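Local structure of extracellular solute-binding protein (Conexibacter woesei, 4P98) at residues D77-H82 with E88-V93. The protein probably binds a small solute, perhaps a nucleoside, outside the cell membrane and delivers it to an ABC transporter. Sequence-based numbering, arbitrary orientation.
Sequences DLVVGH and EPILRV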
ATOM      1  N   ASP A  77     -20.079 -16.068  -0.588  1.00 19.51           N
ATOM      2  CA  ASP A  77     -19.081 -17.142  -0.485  1.00 19.28           C
ATOM      3  C   ASP A  77     -17.826 -16.694   0.263  1.00 17.30           C
ATOM      4  O   ASP A  77     -17.219 -17.463   0.992  1.00 17.30           O
ATOM      5  CB  ASP A  77     -18.688 -17.579  -1.884  1.00 20.65           C
ATOM      6  CG  ASP A  77     -19.846 -18.183  -2.635  1.00 20.92           C
ATOM      7  OD1 ASP A  77     -20.253 -19.287  -2.269  1.00 23.19           O
ATOM      8  OD2 ASP A  77     -20.357 -17.550  -3.563  1.00 21.59           O
ATOM      9  N   LEU A  78     -17.467 -15.438   0.062  1.00 16.09           N
ATOM     10  CA  LEU A  78     -16.234 -14.868   0.575  1.00 15.19           C
ATOM     11  C   LEU A  78     -16.470 -13.454   1.067  1.00 15.48           C
ATOM     12  O   LEU A  78     -16.943 -12.596   0.305  1.00 15.91           O
ATOM     13  CB  LEU A  78     -15.199 -14.824  -0.543  1.00 15.17           C
ATOM     14  CG  LEU A  78     -13.837 -14.219  -0.203  1.00 15.07           C
ATOM     15  CD1 LEU A  78     -13.148 -14.968   0.918  1.00 16.20           C
ATOM     16  CD2 LEU A  78     -12.971 -14.193  -1.442  1.00 15.59           C
ATOM     17  N   VAL A  79     -16.113 -13.210   2.324  1.00 14.47           N
ATOM     18  CA  VAL A  79     -16.212 -11.889   2.930  1.00 14.53           C
ATOM     19  C   VAL A  79     -14.817 -11.417   3.350  1.00 13.68           C
ATOM     20  O   VAL A  79     -14.163 -12.012   4.215  1.00 13.20           O
ATOM     21  CB  VAL A  79     -17.176 -11.873   4.126  1.00 15.25           C
ATOM     22  CG1 VAL A  79     -17.383 -10.446   4.625  1.00 15.97           C
ATOM     23  CG2 VAL A  79     -18.501 -12.497   3.736  1.00 15.34           C
ATOM     24  N   VAL A  80     -14.380 -10.338   2.724  1.00 12.98           N
ATOM     25  CA  VAL A  80     -13.031  -9.824   2.866  1.00 13.60           C
ATOM     26  C   VAL A  80     -13.032  -8.521   3.668  1.00 14.28           C
ATOM     27  O   VAL A  80     -13.628  -7.528   3.245  1.00 17.07           O
ATOM     28  CB  VAL A  80     -12.444  -9.551   1.474  1.00 14.56           C
ATOM     29  CG1 VAL A  80     -11.051  -8.950   1.579  1.00 14.30           C
ATOM     30  CG2 VAL A  80     -12.433 -10.822   0.626  1.00 16.48           C
ATOM     31  N   GLY A  81     -12.358  -8.523   4.815  1.00 13.72           N
ATOM     32  CA  GLY A  81     -12.146  -7.313   5.591  1.00 13.34           C
ATOM     33  C   GLY A  81     -10.811  -6.714   5.245  1.00 13.23           C
ATOM     34  O   GLY A  81      -9.750  -7.329   5.495  1.00 12.88           O
ATOM     35  N   HIS A  82     -10.849  -5.521   4.661  1.00 12.16           N
ATOM     36  CA  HIS A  82      -9.642  -4.863   4.193  1.00 13.62           C
ATOM     37  C   HIS A  82      -9.167  -3.805   5.182  1.00 14.51           C
ATOM     38  O   HIS A  82      -9.757  -2.720   5.283  1.00 14.81           O
ATOM     39  CB  HIS A  82      -9.857  -4.258   2.814  1.00 13.01           C
ATOM     40  CG  HIS A  82      -8.629  -3.651   2.240  1.00 12.84           C
ATOM     41  ND1 HIS A  82      -7.506  -4.394   1.944  1.00 12.24           N
ATOM     42  CD2 HIS A  82      -8.339  -2.376   1.904  1.00 13.27           C
ATOM     43  CE1 HIS A  82      -6.579  -3.599   1.450  1.00 12.95           C
ATOM     44  NE2 HIS A  82      -7.059  -2.368   1.419  1.00 13.31           N
ATOM     45  N   GLU A  88     -10.818  -7.675  13.572  1.00 16.99           N
ATOM     46  CA  GLU A  88     -11.486  -8.289  14.706  1.00 19.19           C
ATOM     47  C   GLU A  88     -12.956  -8.641  14.399  1.00 15.73           C
ATOM     48  O   GLU A  88     -13.389  -9.755  14.682  1.00 15.91           O
ATOM     49  CB  GLU A  88     -11.319  -7.423  15.969  1.00 23.94           C
ATOM     50  CG  GLU A  88     -11.559  -8.169  17.262  1.00 30.68           C
ATOM     51  CD  GLU A  88     -10.815  -9.490  17.332  1.00 37.25           C
ATOM     52  OE1 GLU A  88      -9.573  -9.489  17.146  1.00 41.58           O
ATOM     53  OE2 GLU A  88     -11.488 -10.526  17.555  1.00 44.11           O
ATOM     54  N   PRO A  89     -13.719  -7.724  13.785  1.00 16.11           N
ATOM     55  CA  PRO A  89     -15.085  -8.081  13.363  1.00 16.39           C
ATOM     56  C   PRO A  89     -15.126  -9.288  12.429  1.00 15.29           C
ATOM     57  O   PRO A  89     -15.983 -10.164  12.589  1.00 16.19           O
ATOM     58  CB  PRO A  89     -15.573  -6.837  12.630  1.00 18.08           C
ATOM     59  CG  PRO A  89     -14.735  -5.726  13.121  1.00 18.71           C
ATOM     60  CD  PRO A  89     -13.476  -6.271  13.705  1.00 17.12           C
ATOM     61  N   ILE A  90     -14.207  -9.344  11.463  1.00 13.29           N
ATOM     62  CA  ILE A  90     -14.124 -10.516  10.602  1.00 13.00           C
ATOM     63  C   ILE A  90     -13.943 -11.783  11.431  1.00 12.18           C
ATOM     64  O   ILE A  90     -14.667 -12.751  11.241  1.00 13.24           O
ATOM     65  CB  ILE A  90     -12.982 -10.430   9.574  1.00 12.71           C
ATOM     66  CG1 ILE A  90     -13.290  -9.390   8.501  1.00 13.04           C
ATOM     67  CG2 ILE A  90     -12.726 -11.804   8.942  1.00 12.94           C
ATOM     68  CD1 ILE A  90     -14.311  -9.846   7.475  1.00 13.59           C
ATOM     69  N   LEU A  91     -12.995 -11.776  12.363  1.00 11.54           N
ATOM     70  CA  LEU A  91     -12.710 -12.992  13.126  1.00 14.04           C
ATOM     71  C   LEU A  91     -13.893 -13.432  13.991  1.00 14.97           C
ATOM     72  O   LEU A  91     -14.129 -14.618  14.147  1.00 15.33           O
ATOM     73  CB  LEU A  91     -11.467 -12.824  13.996  1.00 15.26           C
ATOM     74  CG  LEU A  91     -10.174 -12.512  13.242  1.00 16.26           C
ATOM     75  CD1 LEU A  91      -9.085 -12.188  14.235  1.00 18.79           C
ATOM     76  CD2 LEU A  91      -9.763 -13.691  12.387  1.00 18.21           C
ATOM     77  N   ARG A  92     -14.635 -12.473  14.541  1.00 16.25           N
ATOM     78  CA  ARG A  92     -15.787 -12.785  15.390  1.00 16.77           C
ATOM     79  C   ARG A  92     -16.939 -13.406  14.601  1.00 16.02           C
ATOM     80  O   ARG A  92     -17.508 -14.425  15.013  1.00 16.50           O
ATOM     81  CB  ARG A  92     -16.273 -11.524  16.113  1.00 17.96           C
ATOM     82  CG  ARG A  92     -15.254 -10.894  17.056  1.00 19.23           C
ATOM     83  CD  ARG A  92     -15.910  -9.767  17.828  1.00 20.52           C
ATOM     84  NE  ARG A  92     -16.894 -10.348  18.725  1.00 20.30           N
ATOM     85  CZ  ARG A  92     -16.621 -10.821  19.933  1.00 20.25           C
ATOM     86  NH1 ARG A  92     -15.392 -10.735  20.434  1.00 20.81           N
ATOM     87  NH2 ARG A  92     -17.588 -11.367  20.653  1.00 21.20           N
ATOM     88  N   VAL A  93     -17.266 -12.804  13.461  1.00 14.44           N
ATOM     89  CA  VAL A  93     -18.380 -13.274  12.647  1.00 15.26           C
ATOM     90  C   VAL A  93     -18.038 -14.614  12.000  1.00 15.23           C
ATOM     91  O   VAL A  93     -18.905 -15.471  11.877  1.00 16.32           O
ATOM     92  CB  VAL A  93     -18.820 -12.219  11.612  1.00 16.31           C
ATOM     93  CG1 VAL A  93     -19.956 -12.734  10.739  1.00 17.91           C
ATOM     94  CG2 VAL A  93     -19.271 -10.956  12.334  1.00 17.93           C
TER
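Ile90, on helix 84-94, rests on the backbone of strand 78-82 at Gly81, and the two segment axes run nearly antiparallel at 153°, 8.7 Å apart at their closest. The CA atoms of Gly81 and Ile90 are 6.3 Å from each other. No hydrogen bond links the two segments; the contact is buried van der Waals packing of one isoleucine on strand backbone and a valine. Ile90 carries all of it from the helix. Its CG1 lies anti to the carbonyl carbon (chi1 -71°), which sends the longer branch toward the strand. CD1 at the end of that branch sits over the peptide between Val80 and Gly81, 3.6 Å from Gly81 N. Farther back on the same branch, CG1 is 3.8 Å from Gly81 CA. The glycine makes this approach possible, because a CB at its position would point at the helix and collide with Ile90 CG1. Val79 also turns its side chain to the helix, and its CG1 lies 4.2 Å from Ile90 CD1. CD1 thus touches both the strand backbone and a neighbouring methyl. With an alanine at Ile90, the Gly81 peptide and the Val79 methyl would probably lose the CD1 methyl packed on them, opening a gap under the helix. Val80 points to the other face of the sheet, where it meets Tyr252 of helix 249-261. Around Ile90, the apolar layer is continued by Phe102 and Ala104 of strand 101-105 and by Ile68 of helix 61-73. Strand 78-82, helix 84-94 and strand 101-105 form a right-handed beta-alpha-beta crossover. The contact packs the crossover helix onto its first strand, in a parallel sheet of the Rossmann-like kind found in the lobes of periplasmic-binding-protein folds.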